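Local coordinates for hypothetical UPF0271 protein TTHB195 (Thermus thermophilus, PDB 2DFA) that probably catalyses the ATP-dependent cleavage of 5-oxoproline to L-glutamate, as the A subunit of a three-component 5-oxoprolinase, at residues 1-13 with 211-223. Residues are numbered along the deposited sequence; the frame is centred on the assembly and turned at random. Where two conformers were deposited one is given.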
loop_
_atom_site.group_PDB
_atom_site.type_symbol
_atom_site.label_atom_id
_atom_site.label_comp_id
_atom_site.label_asym_id
_atom_site.label_seq_id
_atom_site.Cartn_x
_atom_site.Cartn_y
_atom_site.Cartn_z
ATOM N N MET A 1 -3.248 -46.095 6.365
ATOM C CA MET A 1 -2.504 -45.097 5.541
ATOM C C MET A 1 -2.842 -43.684 6.015
ATOM O O MET A 1 -3.898 -43.459 6.613
ATOM C CB MET A 1 -2.872 -45.265 4.065
ATOM C CG MET A 1 -2.019 -44.444 3.112
ATOM S SD MET A 1 -2.297 -44.898 1.389
ATOM C CE MET A 1 -1.046 -46.173 1.167
ATOM N N LYS A 2 -1.950 -42.733 5.746
ATOM C CA LYS A 2 -2.173 -41.354 6.177
ATOM C C LYS A 2 -2.010 -40.326 5.060
ATOM O O LYS A 2 -1.348 -40.574 4.054
ATOM C CB LYS A 2 -1.221 -41.009 7.326
ATOM C CG LYS A 2 0.220 -40.787 6.903
ATOM C CD LYS A 2 1.136 -40.681 8.112
ATOM C CE LYS A 2 2.507 -40.131 7.736
ATOM N NZ LYS A 2 2.453 -38.674 7.401
ATOM N N VAL A 3 -2.626 -39.167 5.249
ATOM C CA VAL A 3 -2.544 -38.096 4.268
ATOM C C VAL A 3 -2.780 -36.760 4.953
ATOM O O VAL A 3 -3.456 -36.683 5.981
ATOM C CB VAL A 3 -3.592 -38.279 3.140
ATOM C CG1 VAL A 3 -4.989 -38.096 3.688
ATOM C CG2 VAL A 3 -3.328 -37.287 2.007
ATOM N N ASP A 4 -2.215 -35.706 4.383
ATOM C CA ASP A 4 -2.386 -34.380 4.943
ATOM C C ASP A 4 -3.461 -33.622 4.170
ATOM O O ASP A 4 -3.548 -33.717 2.947
ATOM C CB ASP A 4 -1.059 -33.613 4.895
ATOM C CG ASP A 4 -1.211 -32.153 5.294
ATOM O OD1 ASP A 4 -1.570 -31.327 4.424
ATOM O OD2 ASP A 4 -0.984 -31.833 6.476
ATOM N N LEU A 5 -4.293 -32.896 4.904
ATOM C CA LEU A 5 -5.345 -32.083 4.315
ATOM C C LEU A 5 -4.931 -30.641 4.571
ATOM O O LEU A 5 -4.777 -30.237 5.723
ATOM C CB LEU A 5 -6.687 -32.364 4.998
ATOM C CG LEU A 5 -7.708 -33.207 4.227
ATOM C CD1 LEU A 5 -8.278 -32.388 3.079
ATOM C CD2 LEU A 5 -7.051 -34.475 3.713
ATOM N N ASN A 6 -4.740 -29.866 3.505
ATOM C CA ASN A 6 -4.330 -28.479 3.671
ATOM C C ASN A 6 -5.315 -27.492 3.058
ATOM O O ASN A 6 -6.024 -27.802 2.099
ATOM C CB ASN A 6 -2.932 -28.263 3.074
ATOM C CG ASN A 6 -2.962 -27.967 1.583
ATOM O OD1 ASN A 6 -3.288 -26.854 1.164
ATOM N ND2 ASN A 6 -2.626 -28.967 0.775
ATOM N N ALA A 7 -5.365 -26.299 3.636
ATOM C CA ALA A 7 -6.247 -25.251 3.146
ATOM C C ALA A 7 -5.592 -23.902 3.412
ATOM O O ALA A 7 -4.807 -23.755 4.354
ATOM C CB ALA A 7 -7.592 -25.325 3.852
ATOM N N ASP A 8 -5.904 -22.921 2.574
ATOM C CA ASP A 8 -5.347 -21.592 2.762
ATOM C C ASP A 8 -6.105 -20.960 3.914
ATOM O O ASP A 8 -7.268 -21.301 4.159
ATOM C CB ASP A 8 -5.517 -20.740 1.499
ATOM C CG ASP A 8 -4.918 -21.391 0.271
ATOM O OD1 ASP A 8 -3.852 -22.035 0.389
ATOM O OD2 ASP A 8 -5.509 -21.245 -0.821
ATOM N N ALA A 9 -5.450 -20.042 4.619
ATOM C CA ALA A 9 -6.070 -19.365 5.751
ATOM C C ALA A 9 -5.316 -18.088 6.107
ATOM O O ALA A 9 -4.268 -17.796 5.529
ATOM C CB ALA A 9 -6.101 -20.292 6.955
ATOM N N GLY A 10 -5.863 -17.340 7.060
ATOM C CA GLY A 10 -5.251 -16.097 7.502
ATOM C C GLY A 10 -5.153 -15.053 6.398
ATOM O O GLY A 10 -4.261 -14.211 6.407
ATOM N N GLU A 11 -6.081 -15.088 5.452
ATOM C CA GLU A 11 -6.034 -14.135 4.348
ATOM C C GLU A 11 -6.771 -12.820 4.603
ATOM O O GLU A 11 -6.742 -11.912 3.765
ATOM C CB GLU A 11 -6.528 -14.823 3.072
ATOM C CG GLU A 11 -5.811 -16.154 2.862
ATOM C CD GLU A 11 -5.947 -16.713 1.462
ATOM O OE1 GLU A 11 -7.021 -17.260 1.132
ATOM O OE2 GLU A 11 -4.967 -16.613 0.694
ATOM N N SER A 12 -7.412 -12.713 5.767
ATOM C CA SER A 12 -8.127 -11.496 6.144
ATOM C C SER A 12 -7.119 -10.350 6.212
ATOM O O SER A 12 -5.941 -10.563 6.519
ATOM C CB SER A 12 -8.792 -11.659 7.518
ATOM O OG SER A 12 -9.767 -12.690 7.510
ATOM N N TYR A 13 -7.579 -9.135 5.938
ATOM C CA TYR A 13 -6.692 -7.978 5.969
ATOM C C TYR A 13 -7.339 -6.833 6.736
ATOM O O TYR A 13 -8.331 -6.252 6.284
ATOM C CB TYR A 13 -6.372 -7.527 4.539
ATOM C CG TYR A 13 -5.255 -6.511 4.466
ATOM C CD1 TYR A 13 -3.920 -6.915 4.372
ATOM C CD2 TYR A 13 -5.529 -5.142 4.518
ATOM C CE1 TYR A 13 -2.885 -5.977 4.329
ATOM C CE2 TYR A 13 -4.501 -4.199 4.475
ATOM C CZ TYR A 13 -3.188 -4.621 4.381
ATOM O OH TYR A 13 -2.178 -3.683 4.336
ATOM N N GLY A 211 -10.829 -42.156 -19.165
ATOM C CA GLY A 211 -10.034 -43.009 -18.297
ATOM C C GLY A 211 -9.619 -42.378 -16.981
ATOM O O GLY A 211 -10.382 -41.632 -16.368
ATOM N N GLU A 212 -8.403 -42.691 -16.539
ATOM C CA GLU A 212 -7.882 -42.150 -15.287
ATOM C C GLU A 212 -6.383 -41.913 -15.369
ATOM O O GLU A 212 -5.723 -42.369 -16.301
ATOM C CB GLU A 212 -8.187 -43.101 -14.127
ATOM C CG GLU A 212 -7.757 -44.538 -14.358
ATOM C CD GLU A 212 -8.132 -45.447 -13.199
ATOM O OE1 GLU A 212 -9.203 -45.224 -12.597
ATOM O OE2 GLU A 212 -7.366 -46.387 -12.897
ATOM N N VAL A 213 -5.850 -41.198 -14.385
ATOM C CA VAL A 213 -4.427 -40.892 -14.345
ATOM C C VAL A 213 -3.862 -41.124 -12.946
ATOM O O VAL A 213 -4.587 -41.077 -11.952
ATOM C CB VAL A 213 -4.166 -39.419 -14.776
ATOM C CG1 VAL A 213 -4.953 -38.471 -13.890
ATOM C CG2 VAL A 213 -2.678 -39.104 -14.710
ATOM N N ALA A 214 -2.561 -41.386 -12.878
ATOM C CA ALA A 214 -1.897 -41.626 -11.605
ATOM C C ALA A 214 -1.623 -40.310 -10.884
ATOM O O ALA A 214 -1.309 -39.298 -11.507
ATOM C CB ALA A 214 -0.592 -42.373 -11.833
ATOM N N VAL A 215 -1.756 -40.335 -9.566
ATOM C CA VAL A 215 -1.509 -39.160 -8.743
ATOM C C VAL A 215 -1.090 -39.592 -7.347
ATOM O O VAL A 215 -1.750 -40.424 -6.719
ATOM C CB VAL A 215 -2.766 -38.262 -8.624
ATOM C CG1 VAL A 215 -3.031 -37.552 -9.941
ATOM C CG2 VAL A 215 -3.971 -39.100 -8.221
ATOM N N ARG A 216 0.018 -39.037 -6.870
ATOM C CA ARG A 216 0.502 -39.358 -5.538
ATOM C C ARG A 216 0.209 -38.130 -4.693
ATOM O O ARG A 216 0.774 -37.059 -4.910
ATOM C CB ARG A 216 2.003 -39.660 -5.565
ATOM C CG ARG A 216 2.451 -40.617 -4.463
ATOM C CD ARG A 216 3.120 -39.898 -3.304
ATOM N NE ARG A 216 4.444 -39.402 -3.672
ATOM C CZ ARG A 216 5.450 -40.178 -4.069
ATOM N NH1 ARG A 216 5.288 -41.493 -4.150
ATOM N NH2 ARG A 216 6.620 -39.639 -4.385
ATOM N N ALA A 217 -0.699 -38.290 -3.739
ATOM C CA ALA A 217 -1.102 -37.188 -2.885
ATOM C C ALA A 217 -0.499 -37.205 -1.486
ATOM O O ALA A 217 -0.996 -37.901 -0.600
ATOM C CB ALA A 217 -2.619 -37.158 -2.789
ATOM N N ASP A 218 0.573 -36.444 -1.285
ATOM C CA ASP A 218 1.178 -36.355 0.038
ATOM C C ASP A 218 0.234 -35.452 0.820
ATOM O O ASP A 218 0.039 -35.610 2.026
ATOM C CB ASP A 218 2.574 -35.724 -0.027
ATOM C CG ASP A 218 3.583 -36.604 -0.743
ATOM O OD1 ASP A 218 3.502 -37.845 -0.594
ATOM O OD2 ASP A 218 4.468 -36.061 -1.439
ATOM N N THR A 219 -0.369 -34.507 0.106
ATOM C CA THR A 219 -1.310 -33.581 0.714
ATOM C C THR A 219 -2.444 -33.280 -0.263
ATOM O O THR A 219 -2.244 -33.271 -1.477
ATOM C CB THR A 219 -0.608 -32.254 1.130
ATOM O OG1 THR A 219 -1.551 -31.397 1.786
ATOM C CG2 THR A 219 -0.043 -31.543 -0.089
ATOM N N LEU A 220 -3.634 -33.054 0.279
ATOM C CA LEU A 220 -4.814 -32.742 -0.519
ATOM C C LEU A 220 -5.235 -31.300 -0.246
ATOM O O LEU A 220 -5.492 -30.934 0.901
ATOM C CB LEU A 220 -5.967 -33.675 -0.145
ATOM C CG LEU A 220 -5.777 -35.177 -0.388
ATOM C CD1 LEU A 220 -6.975 -35.937 0.172
ATOM C CD2 LEU A 220 -5.619 -35.441 -1.874
ATOM N N CYS A 221 -5.318 -30.490 -1.298
ATOM C CA CYS A 221 -5.709 -29.092 -1.144
ATOM C C CYS A 221 -7.217 -28.897 -1.147
ATOM O O CYS A 221 -7.925 -29.471 -1.971
ATOM C CB CYS A 221 -5.099 -28.238 -2.256
ATOM S SG CYS A 221 -5.598 -26.489 -2.202
ATOM N N ILE A 222 -7.698 -28.077 -0.217
ATOM C CA ILE A 222 -9.120 -27.774 -0.106
ATOM C C ILE A 222 -9.326 -26.274 -0.307
ATOM O O ILE A 222 -8.598 -25.463 0.268
ATOM C CB ILE A 222 -9.672 -28.150 1.282
ATOM C CG1 ILE A 222 -9.373 -29.620 1.584
ATOM C CG2 ILE A 222 -11.168 -27.878 1.336
ATOM C CD1 ILE A 222 -9.871 -30.586 0.524
ATOM N N HIS A 223 -10.311 -25.912 -1.124
ATOM C CA HIS A 223 -10.612 -24.508 -1.396
ATOM C C HIS A 223 -10.721 -23.689 -0.113
ATOM O O HIS A 223 -10.161 -22.596 -0.011
ATOM C CB HIS A 223 -11.919 -24.394 -2.186
ATOM C CG HIS A 223 -11.723 -24.237 -3.662
ATOM N ND1 HIS A 223 -10.918 -25.078 -4.401
ATOM C CD2 HIS A 223 -12.233 -23.338 -4.537
ATOM C CE1 HIS A 223 -10.940 -24.702 -5.668
ATOM N NE2 HIS A 223 -11.730 -23.649 -5.777
#
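The side-chain amide of N6 and the carboxylate of D4 meet at one hydroxyl, that of T219. N6 ND2 gives its hydrogen to T219 OG1 at 2.8 Å, nearly straight and only 7° out of the amide plane; C221 lies obliquely off one face of the amide, its CB 4.0 Å from N6 ND2. T219 OG1 in turn donates to D4 OD1 (2.6 Å), using the anti lone pair of the carboxylate, while D4 OD2 accepts hydrogen bonds from the hydroxyls of S29 and S30. A chi1 of -177° at T219 turns OG1 away from its backbone N, to where both partners reach it; the T219 side chain lies alongside that of D4 and roughly perpendicular to that of N6. N6 OD1 is held by K109 and N32, which fixes the rotation of the amide; an alanine here would probably leave T219 OG1 without this donor and K109 NZ without this acceptor.

Between the strands, L220 N reaches D4 O (2.8 Å), N6 N reaches L220 O (2.9 Å) and I222 N reaches N6 O (2.9 Å), a parallel pairing continued by a longer bond from D4 N to D218 O. On the opposite face the contact is apolar: L5 CD2 meets L220 CD1 at 3.8 Å, and L5 CD1 presses tightly on I222 CG1. V3 CG2 packs against L220 CG, and helices 189-201 and 229-241 cover this side.

Strand 2-9 thus pairs with 219-222 in a helix-flanked parallel sheet, consistent with the beta/alpha-barrel-like fold of the LamB/YcsF family; its polar residues lead toward D8, hydrogen-bonded through OD1 to N32, which with H62 and H111 may outline a vacant metal site.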